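Local coordinates for virulence sensor protein BvgS (Bordetella pertussis, PDB 6ZJ8) that acts as a sensor histidine kinase in virulence signalling, its PAS domain probably relaying signals toward the kinase, at residues Glu24-Leu29 / Met46-Asp51; Ala52-Phe57 / Asp62-Lys67. All coordinates share one frame; numbering follows the deposited sequence.

Overall arrangement
Contact 1 is partly buried and lies at the edge of the PAS sheet, where helix 17-31 meets the outermost strand 46-49; contact 2, buried at all its touching residues, joins helix 51-57 to the loop that follows it. They lie in series along the chain, with centres about 11 Å apart, and meet where Met-46 pairs through its backbone with Gly-66 and Lys-67. Neither has a hydrogen bond across it. Contact 1 sets methyl packing beside a polar hub at Asn-50, whereas contact 2 is wholly apolar across its interface.

Contact 1 of 2, residues Glu24-Leu29 / Met46-Asp51; sequences EFMRVL and MLLCND
Leu-48 and Leu-29 join the edge strand of the PAS sheet to helix 17-31, with Asn-50 as the third main partner and Met-26 a lesser contributor. A single methyl does the work on the strand side: Leu-48 CD1 lies 3.8 Å from Leu-29 CD2 and 3.6 Å from Met-26 CE. The methionine reaches it by folding, since its chain bends at both chi2 (-64°) and chi3 (-63°) and brings the terminal methyl in from the helix. Leu-48 meets both side chains at a slant. It belongs to a classic beta bulge, in which it and Leu-47 both face Val-39.

Past the strand, Asn-50 supplies a different kind of neighbour. Its CB packs 3.4 Å from Leu-29 O, while its amide works elsewhere: OD1 accepts from the backbone N of Ile-37 and, as an N-cap, from that of Tyr-53, and ND2 bonds to Thr-33 OG1 and Asn-35 O. Thr-33 OG1 also hydrogen-bonds to Leu-29 O. The chemistry thus implies a junction whose direct touch is methyl packing plus one CB against a carbonyl oxygen, its polar link running through Thr-33, just past the helix.

Contact 2 of 2, residues Ala52-Phe57 / Asp62-Lys67; sequences AYLDTF and DAVLGK
Within the PAS fold, the short helix 51-57 follows the second strand of the sheet, and the loop after it turns back to pack on the helix. Val-64 is the residue of 62-67 that meets 52-57, and it divides its two methyls between neighbouring helix residues. CG2 meets Leu-54 CD2 at 3.8 Å, while CG1 lies at a looser 4.5 Å from Tyr-53 CE1, oblique to the ring. The split follows from the valine torsion: with CG1 anti to the backbone N (chi1 -179°), CG2 is left beside that N and comes to the leucine. Ala-61 is a further loop neighbour of Leu-54.

Each side is braced from within. On the helix, Phe-57 CE2 sits 4.0 Å above one face of the Tyr-53 ring, offset toward its rim, and Thr-56 CG2 lies over the centre of the Phe-57 ring. Thr-56 OG1 donates to Ala-52 O at 2.8 Å, which fixes the hydroxyl against the preceding turn. In the loop, a type II turn runs from Val-64 to Lys-67, with Gly-66 at positive phi, closed by Lys-67 N bonding to Val-64 O. The lysine chain then runs back to place NZ 2.9 Å from Asp-62 O, in the carbonyl plane.

Met-46 and Cys-49 of the strand, with Met-84 of helix 79-87, also touch Val-64. Loop and helix therefore meet through apolar groups alone: the side-chain bonds of Thr-56 and Lys-67 stay within their own segments, while the backbones of Gly-66 and Lys-67 tie the loop to Met-46.

Contact 1 of 2, residues Glu24-Leu29 / Met46-Asp51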
ATOM      1  N   GLU A  24      -8.497  19.360  -2.972  1.00 71.38           N
ATOM      2  CA  GLU A  24      -7.177  19.471  -3.581  1.00 69.56           C
ATOM      3  C   GLU A  24      -6.170  18.594  -2.851  1.00 67.38           C
ATOM      4  O   GLU A  24      -5.314  17.960  -3.479  1.00 65.53           O
ATOM      5  CB  GLU A  24      -6.728  20.934  -3.581  1.00 69.61           C
ATOM      6  CG  GLU A  24      -7.598  21.836  -4.443  1.00 70.05           C
ATOM      7  CD  GLU A  24      -7.427  23.310  -4.127  1.00 72.21           C
ATOM      8  OE1 GLU A  24      -6.565  23.652  -3.291  1.00 72.71           O
ATOM      9  OE2 GLU A  24      -8.162  24.128  -4.717  1.00 73.67           O
ATOM     10  N   PHE A  25      -6.265  18.536  -1.522  1.00 68.09           N
ATOM     11  CA  PHE A  25      -5.383  17.667  -0.753  1.00 66.95           C
ATOM     12  C   PHE A  25      -5.611  16.204  -1.106  1.00 64.68           C
ATOM     13  O   PHE A  25      -4.652  15.437  -1.258  1.00 63.32           O
ATOM     14  CB  PHE A  25      -5.602  17.905   0.741  1.00 69.33           C
ATOM     15  CG  PHE A  25      -5.003  16.846   1.618  1.00 69.55           C
ATOM     16  CD1 PHE A  25      -3.640  16.813   1.855  1.00 69.49           C
ATOM     17  CD2 PHE A  25      -5.806  15.885   2.210  1.00 68.66           C
ATOM     18  CE1 PHE A  25      -3.088  15.839   2.662  1.00 69.66           C
ATOM     19  CE2 PHE A  25      -5.259  14.908   3.020  1.00 68.94           C
ATOM     20  CZ  PHE A  25      -3.898  14.885   3.246  1.00 69.53           C
ATOM     21  N   MET A  26      -6.873  15.795  -1.244  1.00 65.40           N
ATOM     22  CA  MET A  26      -7.158  14.411  -1.610  1.00 64.19           C
ATOM     23  C   MET A  26      -6.707  14.114  -3.035  1.00 61.66           C
ATOM     24  O   MET A  26      -6.227  13.011  -3.320  1.00 59.93           O
ATOM     25  CB  MET A  26      -8.650  14.126  -1.448  1.00 64.76           C
ATOM     26  CG  MET A  26      -9.153  14.255  -0.017  1.00 65.64           C
ATOM     27  SD  MET A  26      -8.424  13.042   1.099  1.00 64.93           S
ATOM     28  CE  MET A  26      -9.030  11.525   0.375  1.00 63.12           C
ATOM     29  N   ARG A  27      -6.860  15.080  -3.942  1.00 63.01           N
ATOM     30  CA  ARG A  27      -6.363  14.898  -5.302  1.00 61.73           C
ATOM     31  C   ARG A  27      -4.875  14.568  -5.297  1.00 60.46           C
ATOM     32  O   ARG A  27      -4.429  13.660  -6.006  1.00 58.16           O
ATOM     33  CB  ARG A  27      -6.638  16.157  -6.126  1.00 62.61           C
ATOM     34  CG  ARG A  27      -6.211  16.078  -7.588  1.00 61.35           C
ATOM     35  CD  ARG A  27      -7.054  15.100  -8.384  1.00 61.64           C
ATOM     36  NE  ARG A  27      -8.437  15.549  -8.532  1.00 62.88           N
ATOM     37  CZ  ARG A  27      -9.404  14.811  -9.068  1.00 63.80           C
ATOM     38  NH1 ARG A  27      -9.141  13.585  -9.501  1.00 63.83           N
ATOM     39  NH2 ARG A  27     -10.635  15.292  -9.165  1.00 64.62           N
ATOM     40  N   VAL A  28      -4.092  15.287  -4.492  1.00 59.65           N
ATOM     41  CA  VAL A  28      -2.662  15.007  -4.414  1.00 58.37           C
ATOM     42  C   VAL A  28      -2.415  13.682  -3.706  1.00 57.41           C
ATOM     43  O   VAL A  28      -1.578  12.877  -4.135  1.00 55.47           O
ATOM     44  CB  VAL A  28      -1.933  16.165  -3.708  1.00 59.30           C
ATOM     45  CG1 VAL A  28      -0.452  15.857  -3.578  1.00 57.57           C
ATOM     46  CG2 VAL A  28      -2.146  17.462  -4.463  1.00 59.50           C
ATOM     47  N   LEU A  29      -3.139  13.430  -2.613  1.00 57.14           N
ATOM     48  CA  LEU A  29      -2.879  12.238  -1.814  1.00 55.49           C
ATOM     49  C   LEU A  29      -3.161  10.965  -2.602  1.00 55.24           C
ATOM     50  O   LEU A  29      -2.443   9.966  -2.462  1.00 53.81           O
ATOM     51  CB  LEU A  29      -3.721  12.272  -0.539  1.00 56.97           C
ATOM     52  CG  LEU A  29      -3.769  10.972   0.265  1.00 55.83           C
ATOM     53  CD1 LEU A  29      -2.363  10.517   0.631  1.00 55.58           C
ATOM     54  CD2 LEU A  29      -4.614  11.157   1.511  1.00 57.16           C
ATOM     55  N   MET A  46     -11.068  -1.372   3.969  1.00 67.86           N
ATOM     56  CA  MET A  46     -10.172  -0.404   3.350  1.00 65.44           C
ATOM     57  C   MET A  46     -10.902   0.920   3.147  1.00 64.71           C
ATOM     58  O   MET A  46     -11.917   0.977   2.443  1.00 63.35           O
ATOM     59  CB  MET A  46      -9.653  -0.945   2.019  1.00 65.64           C
ATOM     60  CG  MET A  46      -8.727  -2.145   2.162  1.00 67.89           C
ATOM     61  SD  MET A  46      -7.053  -1.683   2.645  1.00 63.44           S
ATOM     62  CE  MET A  46      -6.410  -1.104   1.081  1.00 59.79           C
ATOM     63  N   LEU A  47     -10.380   1.982   3.758  1.00 64.40           N
ATOM     64  CA  LEU A  47     -10.979   3.308   3.668  1.00 64.55           C
ATOM     65  C   LEU A  47     -10.363   4.173   2.581  1.00 63.33           C
ATOM     66  O   LEU A  47     -11.068   4.993   1.984  1.00 63.50           O
ATOM     67  CB  LEU A  47     -10.841   4.037   5.006  1.00 66.30           C
ATOM     68  CG  LEU A  47     -11.339   3.266   6.226  1.00 69.37           C
ATOM     69  CD1 LEU A  47     -11.168   4.106   7.475  1.00 74.01           C
ATOM     70  CD2 LEU A  47     -12.788   2.853   6.038  1.00 70.70           C
ATOM     71  N   LEU A  48      -9.071   4.017   2.317  1.00 62.23           N
ATOM     72  CA  LEU A  48      -8.386   4.855   1.348  1.00 61.15           C
ATOM     73  C   LEU A  48      -7.240   4.069   0.736  1.00 59.62           C
ATOM     74  O   LEU A  48      -6.618   3.230   1.394  1.00 59.04           O
ATOM     75  CB  LEU A  48      -7.863   6.142   1.998  1.00 61.63           C
ATOM     76  CG  LEU A  48      -7.113   7.125   1.097  1.00 60.16           C
ATOM     77  CD1 LEU A  48      -7.389   8.553   1.536  1.00 61.36           C
ATOM     78  CD2 LEU A  48      -5.613   6.860   1.111  1.00 58.80           C
ATOM     79  N   CYS A  49      -6.977   4.347  -0.537  1.00 58.86           N
ATOM     80  CA  CYS A  49      -5.813   3.804  -1.224  1.00 56.72           C
ATOM     81  C   CYS A  49      -5.532   4.685  -2.429  1.00 55.89           C
ATOM     82  O   CYS A  49      -6.455   5.025  -3.177  1.00 56.15           O
ATOM     83  CB  CYS A  49      -6.041   2.348  -1.644  1.00 57.54           C
ATOM     84  SG  CYS A  49      -7.669   1.999  -2.321  1.00 69.36           S
ATOM     85  N   ASN A  50      -4.271   5.067  -2.603  1.00 54.95           N
ATOM     86  CA  ASN A  50      -3.907   5.949  -3.699  1.00 51.95           C
ATOM     87  C   ASN A  50      -3.759   5.149  -4.991  1.00 71.16           C
ATOM     88  O   ASN A  50      -3.911   3.924  -5.019  1.00 52.69           O
ATOM     89  CB  ASN A  50      -2.633   6.716  -3.355  1.00 53.51           C
ATOM     90  CG  ASN A  50      -1.425   5.812  -3.190  1.00 55.05           C
ATOM     91  OD1 ASN A  50      -1.549   4.589  -3.093  1.00 63.62           O
ATOM     92  ND2 ASN A  50      -0.246   6.418  -3.136  1.00 51.25           N
ATOM     93  N   ASP A  51      -3.467   5.858  -6.085  1.00 55.55           N
ATOM     94  CA  ASP A  51      -3.362   5.203  -7.384  1.00 58.27           C
ATOM     95  C   ASP A  51      -2.128   4.316  -7.475  1.00 66.35           C
ATOM     96  O   ASP A  51      -2.120   3.351  -8.245  1.00 63.43           O
ATOM     97  CB  ASP A  51      -3.337   6.248  -8.495  1.00 59.69           C
ATOM     98  CG  ASP A  51      -4.646   6.993  -8.623  1.00 58.33           C
ATOM     99  OD1 ASP A  51      -5.639   6.578  -7.985  1.00 58.44           O
ATOM    100  OD2 ASP A  51      -4.680   7.995  -9.365  1.00 59.04           O
TER

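Contact 2 of 2, residues Ala52-Phe57 / Asp62-Lys67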
ATOM      1  N   ALA A  52      -1.076   4.626  -6.714  1.00 59.40           N
ATOM      2  CA  ALA A  52       0.079   3.736  -6.672  1.00 55.43           C
ATOM      3  C   ALA A  52      -0.321   2.372  -6.130  1.00 53.00           C
ATOM      4  O   ALA A  52       0.128   1.334  -6.631  1.00 55.43           O
ATOM      5  CB  ALA A  52       1.188   4.350  -5.820  1.00 54.42           C
ATOM      6  N   TYR A  53      -1.174   2.358  -5.104  1.00 64.23           N
ATOM      7  CA  TYR A  53      -1.736   1.111  -4.602  1.00 64.09           C
ATOM      8  C   TYR A  53      -2.566   0.421  -5.679  1.00 62.13           C
ATOM      9  O   TYR A  53      -2.300  -0.728  -6.054  1.00 54.31           O
ATOM     10  CB  TYR A  53      -2.585   1.405  -3.362  1.00 56.61           C
ATOM     11  CG  TYR A  53      -3.113   0.180  -2.657  1.00 56.49           C
ATOM     12  CD1 TYR A  53      -4.151  -0.562  -3.196  1.00 56.01           C
ATOM     13  CD2 TYR A  53      -2.581  -0.225  -1.442  1.00 55.28           C
ATOM     14  CE1 TYR A  53      -4.633  -1.683  -2.555  1.00 57.84           C
ATOM     15  CE2 TYR A  53      -3.058  -1.343  -0.792  1.00 55.80           C
ATOM     16  CZ  TYR A  53      -4.084  -2.068  -1.351  1.00 57.02           C
ATOM     17  OH  TYR A  53      -4.564  -3.181  -0.704  1.00 58.96           O
ATOM     18  N   LEU A  54      -3.575   1.124  -6.199  1.00 55.20           N
ATOM     19  CA  LEU A  54      -4.527   0.504  -7.115  1.00 52.93           C
ATOM     20  C   LEU A  54      -3.853   0.034  -8.398  1.00 61.92           C
ATOM     21  O   LEU A  54      -4.167  -1.046  -8.911  1.00 53.36           O
ATOM     22  CB  LEU A  54      -5.650   1.490  -7.435  1.00 56.12           C
ATOM     23  CG  LEU A  54      -6.465   1.960  -6.229  1.00 56.50           C
ATOM     24  CD1 LEU A  54      -7.430   3.067  -6.622  1.00 57.67           C
ATOM     25  CD2 LEU A  54      -7.209   0.780  -5.614  1.00 58.18           C
ATOM     26  N   ASP A  55      -2.928   0.832  -8.939  1.00 53.80           N
ATOM     27  CA  ASP A  55      -2.325   0.496 -10.224  1.00 54.97           C
ATOM     28  C   ASP A  55      -1.323  -0.648 -10.119  1.00 53.95           C
ATOM     29  O   ASP A  55      -1.037  -1.297 -11.130  1.00 54.65           O
ATOM     30  CB  ASP A  55      -1.649   1.729 -10.825  1.00 55.94           C
ATOM     31  CG  ASP A  55      -2.647   2.734 -11.378  1.00 57.53           C
ATOM     32  OD1 ASP A  55      -3.866   2.468 -11.315  1.00 58.41           O
ATOM     33  OD2 ASP A  55      -2.211   3.791 -11.881  1.00 58.54           O
ATOM     34  N   THR A  56      -0.778  -0.908  -8.930  1.00 54.41           N
ATOM     35  CA  THR A  56       0.031  -2.105  -8.746  1.00 52.50           C
ATOM     36  C   THR A  56      -0.720  -3.342  -9.215  1.00 56.34           C
ATOM     37  O   THR A  56      -0.129  -4.263  -9.793  1.00 52.88           O
ATOM     38  CB  THR A  56       0.422  -2.258  -7.274  1.00 54.76           C
ATOM     39  OG1 THR A  56       1.299  -1.190  -6.895  1.00 53.50           O
ATOM     40  CG2 THR A  56       1.112  -3.604  -7.033  1.00 53.44           C
ATOM     41  N   PHE A  57      -2.033  -3.372  -8.987  1.00 58.87           N
ATOM     42  CA  PHE A  57      -2.869  -4.521  -9.302  1.00 55.89           C
ATOM     43  C   PHE A  57      -3.767  -4.289 -10.508  1.00 58.77           C
ATOM     44  O   PHE A  57      -4.474  -5.214 -10.922  1.00 60.18           O
ATOM     45  CB  PHE A  57      -3.722  -4.884  -8.081  1.00 56.58           C
ATOM     46  CG  PHE A  57      -2.943  -4.934  -6.800  1.00 56.27           C
ATOM     47  CD1 PHE A  57      -2.271  -6.087  -6.428  1.00 57.31           C
ATOM     48  CD2 PHE A  57      -2.871  -3.827  -5.972  1.00 57.20           C
ATOM     49  CE1 PHE A  57      -1.549  -6.136  -5.251  1.00 56.92           C
ATOM     50  CE2 PHE A  57      -2.149  -3.870  -4.795  1.00 56.82           C
ATOM     51  CZ  PHE A  57      -1.487  -5.025  -4.434  1.00 56.46           C
ATOM     52  N   ASP A  62     -13.360   1.235  -6.787  1.00 78.34           N
ATOM     53  CA  ASP A  62     -14.628   0.566  -6.520  1.00 86.80           C
ATOM     54  C   ASP A  62     -14.447  -0.895  -6.134  1.00 81.55           C
ATOM     55  O   ASP A  62     -15.348  -1.477  -5.518  1.00 79.08           O
ATOM     56  CB  ASP A  62     -15.546   0.663  -7.740  1.00106.63           C
ATOM     57  CG  ASP A  62     -16.187   2.028  -7.879  1.00115.83           C
ATOM     58  OD1 ASP A  62     -16.483   2.657  -6.841  1.00109.37           O
ATOM     59  OD2 ASP A  62     -16.394   2.472  -9.027  1.00110.16           O
ATOM     60  N   ALA A  63     -13.315  -1.502  -6.476  1.00 84.14           N
ATOM     61  CA  ALA A  63     -13.055  -2.895  -6.147  1.00 82.23           C
ATOM     62  C   ALA A  63     -12.393  -3.075  -4.788  1.00 76.82           C
ATOM     63  O   ALA A  63     -12.183  -4.219  -4.370  1.00 75.71           O
ATOM     64  CB  ALA A  63     -12.174  -3.535  -7.227  1.00 81.43           C
ATOM     65  N   VAL A  64     -12.072  -1.989  -4.085  1.00 75.87           N
ATOM     66  CA  VAL A  64     -11.274  -2.077  -2.868  1.00 73.29           C
ATOM     67  C   VAL A  64     -11.966  -1.387  -1.701  1.00 72.19           C
ATOM     68  O   VAL A  64     -12.077  -1.957  -0.609  1.00 71.18           O
ATOM     69  CB  VAL A  64      -9.874  -1.474  -3.091  1.00 70.89           C
ATOM     70  CG1 VAL A  64      -9.047  -1.583  -1.823  1.00 68.64           C
ATOM     71  CG2 VAL A  64      -9.184  -2.159  -4.259  1.00 70.01           C
ATOM     72  N   LEU A  65     -12.421  -0.154  -1.913  1.00 69.25           N
ATOM     73  CA  LEU A  65     -12.988   0.630  -0.823  1.00 66.44           C
ATOM     74  C   LEU A  65     -14.186  -0.086  -0.213  1.00 66.72           C
ATOM     75  O   LEU A  65     -15.063  -0.581  -0.927  1.00 66.59           O
ATOM     76  CB  LEU A  65     -13.402   2.011  -1.328  1.00 66.27           C
ATOM     77  CG  LEU A  65     -12.281   2.896  -1.876  1.00 65.93           C
ATOM     78  CD1 LEU A  65     -12.869   4.149  -2.490  1.00 65.26           C
ATOM     79  CD2 LEU A  65     -11.274   3.259  -0.792  1.00 63.13           C
ATOM     80  N   GLY A  66     -14.220  -0.131   1.117  1.00 66.81           N
ATOM     81  CA  GLY A  66     -15.275  -0.805   1.839  1.00 67.90           C
ATOM     82  C   GLY A  66     -15.136  -2.308   1.919  1.00 69.85           C
ATOM     83  O   GLY A  66     -16.007  -2.962   2.504  1.00 71.51           O
ATOM     84  N   LYS A  67     -14.068  -2.876   1.366  1.00 70.06           N
ATOM     85  CA  LYS A  67     -13.886  -4.315   1.276  1.00 71.08           C
ATOM     86  C   LYS A  67     -12.593  -4.714   1.974  1.00 70.89           C
ATOM     87  O   LYS A  67     -11.735  -3.876   2.262  1.00 71.29           O
ATOM     88  CB  LYS A  67     -13.892  -4.756  -0.191  1.00 71.58           C
ATOM     89  CG  LYS A  67     -15.236  -4.491  -0.855  1.00 71.97           C
ATOM     90  CD  LYS A  67     -15.141  -4.352  -2.359  1.00 72.88           C
ATOM     91  CE  LYS A  67     -16.511  -4.036  -2.947  1.00 75.23           C
ATOM     92  NZ  LYS A  67     -16.472  -3.883  -4.425  1.00 79.87           N
TER